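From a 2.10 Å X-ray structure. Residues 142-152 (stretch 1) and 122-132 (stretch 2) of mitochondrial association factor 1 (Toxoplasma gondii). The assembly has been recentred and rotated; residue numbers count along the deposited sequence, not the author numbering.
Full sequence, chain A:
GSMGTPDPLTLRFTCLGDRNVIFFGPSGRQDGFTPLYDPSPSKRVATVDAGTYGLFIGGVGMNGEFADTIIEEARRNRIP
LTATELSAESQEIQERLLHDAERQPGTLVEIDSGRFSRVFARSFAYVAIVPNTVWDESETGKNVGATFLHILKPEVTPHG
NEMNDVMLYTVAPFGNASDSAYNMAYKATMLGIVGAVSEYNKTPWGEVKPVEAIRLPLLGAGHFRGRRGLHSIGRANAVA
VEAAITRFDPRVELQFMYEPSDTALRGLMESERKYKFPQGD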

# COMPACT_ATOMS: atom_id res chain seq x y z
N LYS A 142 -2.06 15.42 6.00
CA LYS A 142 -1.92 14.84 7.34
C LYS A 142 -1.97 13.32 7.28
O LYS A 142 -2.53 12.73 6.36
CB LYS A 142 -3.01 15.39 8.27
CG LYS A 142 -4.29 14.57 8.33
CD LYS A 142 -5.32 15.22 9.25
CE LYS A 142 -6.63 14.46 9.27
NZ LYS A 142 -7.31 14.47 7.94
N ASN A 143 -1.36 12.69 8.29
CA ASN A 143 -1.28 11.23 8.41
C ASN A 143 -0.44 10.59 7.32
O ASN A 143 -0.59 9.40 7.03
CB ASN A 143 -2.68 10.61 8.41
CG ASN A 143 -3.58 11.19 9.47
OD1 ASN A 143 -3.13 11.53 10.57
ND2 ASN A 143 -4.87 11.32 9.16
N VAL A 144 0.46 11.37 6.73
CA VAL A 144 1.37 10.84 5.71
C VAL A 144 2.35 9.86 6.35
O VAL A 144 2.85 10.09 7.44
CB VAL A 144 2.15 11.97 5.02
CG1 VAL A 144 3.23 11.41 4.10
CG2 VAL A 144 1.20 12.87 4.25
N GLY A 145 2.61 8.76 5.64
CA GLY A 145 3.50 7.73 6.14
C GLY A 145 2.78 6.70 6.99
O GLY A 145 3.34 5.66 7.33
N ALA A 146 1.53 6.99 7.34
CA ALA A 146 0.71 6.06 8.10
C ALA A 146 0.43 4.82 7.26
O ALA A 146 -0.07 4.93 6.14
CB ALA A 146 -0.59 6.71 8.54
N THR A 147 0.77 3.66 7.80
CA THR A 147 0.60 2.40 7.08
C THR A 147 -0.20 1.41 7.93
O THR A 147 0.11 1.17 9.09
CB THR A 147 1.96 1.77 6.72
OG1 THR A 147 2.71 2.69 5.92
CG2 THR A 147 1.76 0.47 5.94
N PHE A 148 -1.23 0.83 7.31
CA PHE A 148 -2.10 -0.13 7.98
C PHE A 148 -2.09 -1.46 7.24
O PHE A 148 -1.91 -1.50 6.02
CB PHE A 148 -3.52 0.42 8.08
CG PHE A 148 -3.59 1.81 8.65
CD1 PHE A 148 -3.54 2.91 7.81
CD2 PHE A 148 -3.70 2.01 10.01
CE1 PHE A 148 -3.59 4.19 8.33
CE2 PHE A 148 -3.75 3.29 10.54
CZ PHE A 148 -3.70 4.38 9.69
N LEU A 149 -2.27 -2.54 7.98
CA LEU A 149 -2.37 -3.88 7.41
C LEU A 149 -3.59 -4.57 8.01
O LEU A 149 -3.73 -4.64 9.24
CB LEU A 149 -1.10 -4.68 7.68
CG LEU A 149 -0.90 -5.99 6.90
CD1 LEU A 149 0.58 -6.35 6.84
CD2 LEU A 149 -1.69 -7.14 7.53
N HIS A 150 -4.47 -5.09 7.16
CA HIS A 150 -5.71 -5.72 7.61
C HIS A 150 -5.84 -7.15 7.11
O HIS A 150 -5.65 -7.42 5.93
CB HIS A 150 -6.93 -4.92 7.12
CG HIS A 150 -6.91 -3.48 7.53
ND1 HIS A 150 -7.26 -3.06 8.79
CD2 HIS A 150 -6.62 -2.36 6.82
CE1 HIS A 150 -7.16 -1.74 8.85
NE2 HIS A 150 -6.78 -1.29 7.67
N ILE A 151 -6.16 -8.06 8.02
CA ILE A 151 -6.62 -9.38 7.65
C ILE A 151 -8.13 -9.32 7.47
O ILE A 151 -8.86 -9.07 8.43
CB ILE A 151 -6.26 -10.45 8.70
CG1 ILE A 151 -4.75 -10.43 8.98
CG2 ILE A 151 -6.71 -11.83 8.23
CD1 ILE A 151 -4.30 -11.42 10.04
N LEU A 152 -8.59 -9.54 6.25
CA LEU A 152 -10.01 -9.45 5.93
C LEU A 152 -10.75 -10.72 6.36
O LEU A 152 -10.19 -11.81 6.34
CB LEU A 152 -10.21 -9.21 4.44
CG LEU A 152 -9.61 -7.92 3.87
CD1 LEU A 152 -9.74 -7.91 2.35
CD2 LEU A 152 -10.29 -6.70 4.47
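Stretch 2 122-132: RSFAYVAIVPN

The most distinctive feature of this contact is a side-chain hydrogen bond that joins the two strands at a point where their backbones make none: S123 OG lies 3.0 Å from H150 ND1, near the plane of the imidazole ring and at its edge. H150 and S123 form a non-hydrogen-bonded pair, with CA atoms 4.5 Å apart, and both side chains emerge on the same face of the sheet, which brings hydroxyl and ring nitrogen together.

Stretch 2 runs antiparallel to stretch 1. Its extended segment R122-Y126 pairs with T147-I151, and the axes of strands 122-126 and 147-152 make an angle of 162° between their N-to-C directions, with a closest approach of 4.4 Å. Three hydrogen-bonded pairs alternate with two non-hydrogen-bonded ones. At the first, R122 N donates to I151 O at 3.3 Å, and I151 N returns a bond to R122 O at 2.8 Å. F124 is held against L149 by F124 N to L149 O (2.7 Å) and L149 N to F124 O (3.0 Å). The last pair is less straight: Y126 N reaches T147 O at 2.9 Å and T147 N reaches Y126 O at 3.2 Å, with angles at hydrogen of 140° and 137°. Between these rungs the strands also make CA-H...O contacts, as from A125 CA to T147 O (3.2 Å) and from F148 CA to F124 O (3.3 Å).

The face bearing H150 and S123 also carries F148 and A125, whose CA atoms are 4.2 Å apart; the small A125 CB packs 3.6 Å from F148 CD2. On the other face, F124 places CB 4.1 Å from L149 CB, while the edge of its ring meets the end of I151, with CE1 4.2 Å from I151 CD1. The R122 side chain starts on this face, but its end leads away from stretch 1.

Beyond Y126 the regular pairing gives way to looser packing against the type II turn N143-A146, which is closed by A146 N to N143 O at 3.2 Å. V127 CG1 lies 3.8 Å from A146 CA, and a water bridges the two stretches, accepting from A128 N (2.9 Å) and donating to G145 O (2.7 Å). The positive phi of G145 suits glycine, since a CB there would jam against the preceding carbonyl oxygen. Farther along, P131 points toward the turn, its CG 3.4 Å from V144 O and its CB 4.2 Å from N143 CA.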

# COMPACT_ATOMS: atom_id res chain seq x y z
N ARG A 122 -8.58 -8.74 11.67
CA ARG A 122 -7.56 -8.17 12.54
C ARG A 122 -6.89 -7.01 11.82
O ARG A 122 -6.75 -7.04 10.59
CB ARG A 122 -6.54 -9.23 12.94
CG ARG A 122 -5.76 -8.88 14.19
CD ARG A 122 -5.35 -10.12 14.95
NE ARG A 122 -4.85 -9.80 16.29
CZ ARG A 122 -5.47 -10.07 17.43
NH1 ARG A 122 -6.65 -10.70 17.45
NH2 ARG A 122 -4.91 -9.72 18.58
N SER A 123 -6.48 -6.00 12.58
CA SER A 123 -5.96 -4.77 12.00
C SER A 123 -4.66 -4.34 12.66
O SER A 123 -4.53 -4.36 13.88
CB SER A 123 -6.99 -3.65 12.10
OG SER A 123 -8.19 -4.02 11.45
N PHE A 124 -3.70 -3.93 11.83
CA PHE A 124 -2.38 -3.54 12.29
C PHE A 124 -2.04 -2.14 11.78
O PHE A 124 -2.66 -1.65 10.84
CB PHE A 124 -1.32 -4.53 11.80
CG PHE A 124 -1.57 -5.95 12.21
CD1 PHE A 124 -2.52 -6.72 11.56
CD2 PHE A 124 -0.85 -6.52 13.25
CE1 PHE A 124 -2.75 -8.03 11.94
CE2 PHE A 124 -1.07 -7.83 13.63
CZ PHE A 124 -2.02 -8.59 12.98
N ALA A 125 -1.06 -1.51 12.41
CA ALA A 125 -0.54 -0.23 11.93
C ALA A 125 0.94 -0.10 12.25
O ALA A 125 1.46 -0.76 13.15
CB ALA A 125 -1.32 0.92 12.53
N TYR A 126 1.62 0.77 11.51
CA TYR A 126 3.06 0.94 11.62
C TYR A 126 3.46 2.26 10.98
O TYR A 126 3.02 2.58 9.88
CB TYR A 126 3.78 -0.24 10.94
CG TYR A 126 5.29 -0.19 10.94
CD1 TYR A 126 5.99 0.65 10.07
CD2 TYR A 126 6.03 -1.01 11.78
CE1 TYR A 126 7.37 0.69 10.06
CE2 TYR A 126 7.42 -0.98 11.77
CZ TYR A 126 8.08 -0.13 10.91
OH TYR A 126 9.46 -0.10 10.90
N VAL A 127 4.27 3.04 11.69
CA VAL A 127 4.87 4.24 11.11
C VAL A 127 6.38 4.23 11.34
O VAL A 127 6.85 3.95 12.44
CB VAL A 127 4.28 5.54 11.71
CG1 VAL A 127 2.89 5.79 11.14
CG2 VAL A 127 4.26 5.49 13.23
N ALA A 128 7.13 4.53 10.29
CA ALA A 128 8.57 4.65 10.39
C ALA A 128 8.93 5.96 11.08
O ALA A 128 9.90 6.03 11.84
CB ALA A 128 9.21 4.58 9.01
N ILE A 129 8.14 6.99 10.80
CA ILE A 129 8.34 8.31 11.38
C ILE A 129 7.00 8.90 11.80
O ILE A 129 6.01 8.78 11.07
CB ILE A 129 9.03 9.27 10.38
CG1 ILE A 129 10.35 8.66 9.88
CG2 ILE A 129 9.28 10.64 11.03
CD1 ILE A 129 11.04 9.48 8.81
N VAL A 130 6.95 9.51 12.97
CA VAL A 130 5.75 10.21 13.41
C VAL A 130 5.40 11.29 12.39
O VAL A 130 6.22 12.16 12.13
CB VAL A 130 5.92 10.86 14.80
CG1 VAL A 130 4.66 11.63 15.19
CG2 VAL A 130 6.24 9.80 15.85
N PRO A 131 4.19 11.22 11.80
CA PRO A 131 3.80 12.26 10.84
C PRO A 131 3.87 13.67 11.43
O PRO A 131 3.68 13.83 12.63
CB PRO A 131 2.35 11.90 10.50
CG PRO A 131 2.26 10.44 10.75
CD PRO A 131 3.17 10.17 11.91
N ASN A 132 4.16 14.65 10.59
CA ASN A 132 4.17 16.05 10.99
C ASN A 132 5.25 16.39 12.02
O ASN A 132 5.04 17.25 12.87
CB ASN A 132 2.80 16.45 11.55
CG ASN A 132 2.59 17.95 11.58
OD1 ASN A 132 3.03 18.68 10.69
ND2 ASN A 132 1.93 18.43 12.62
O HOH W 1 5.95 5.21 7.77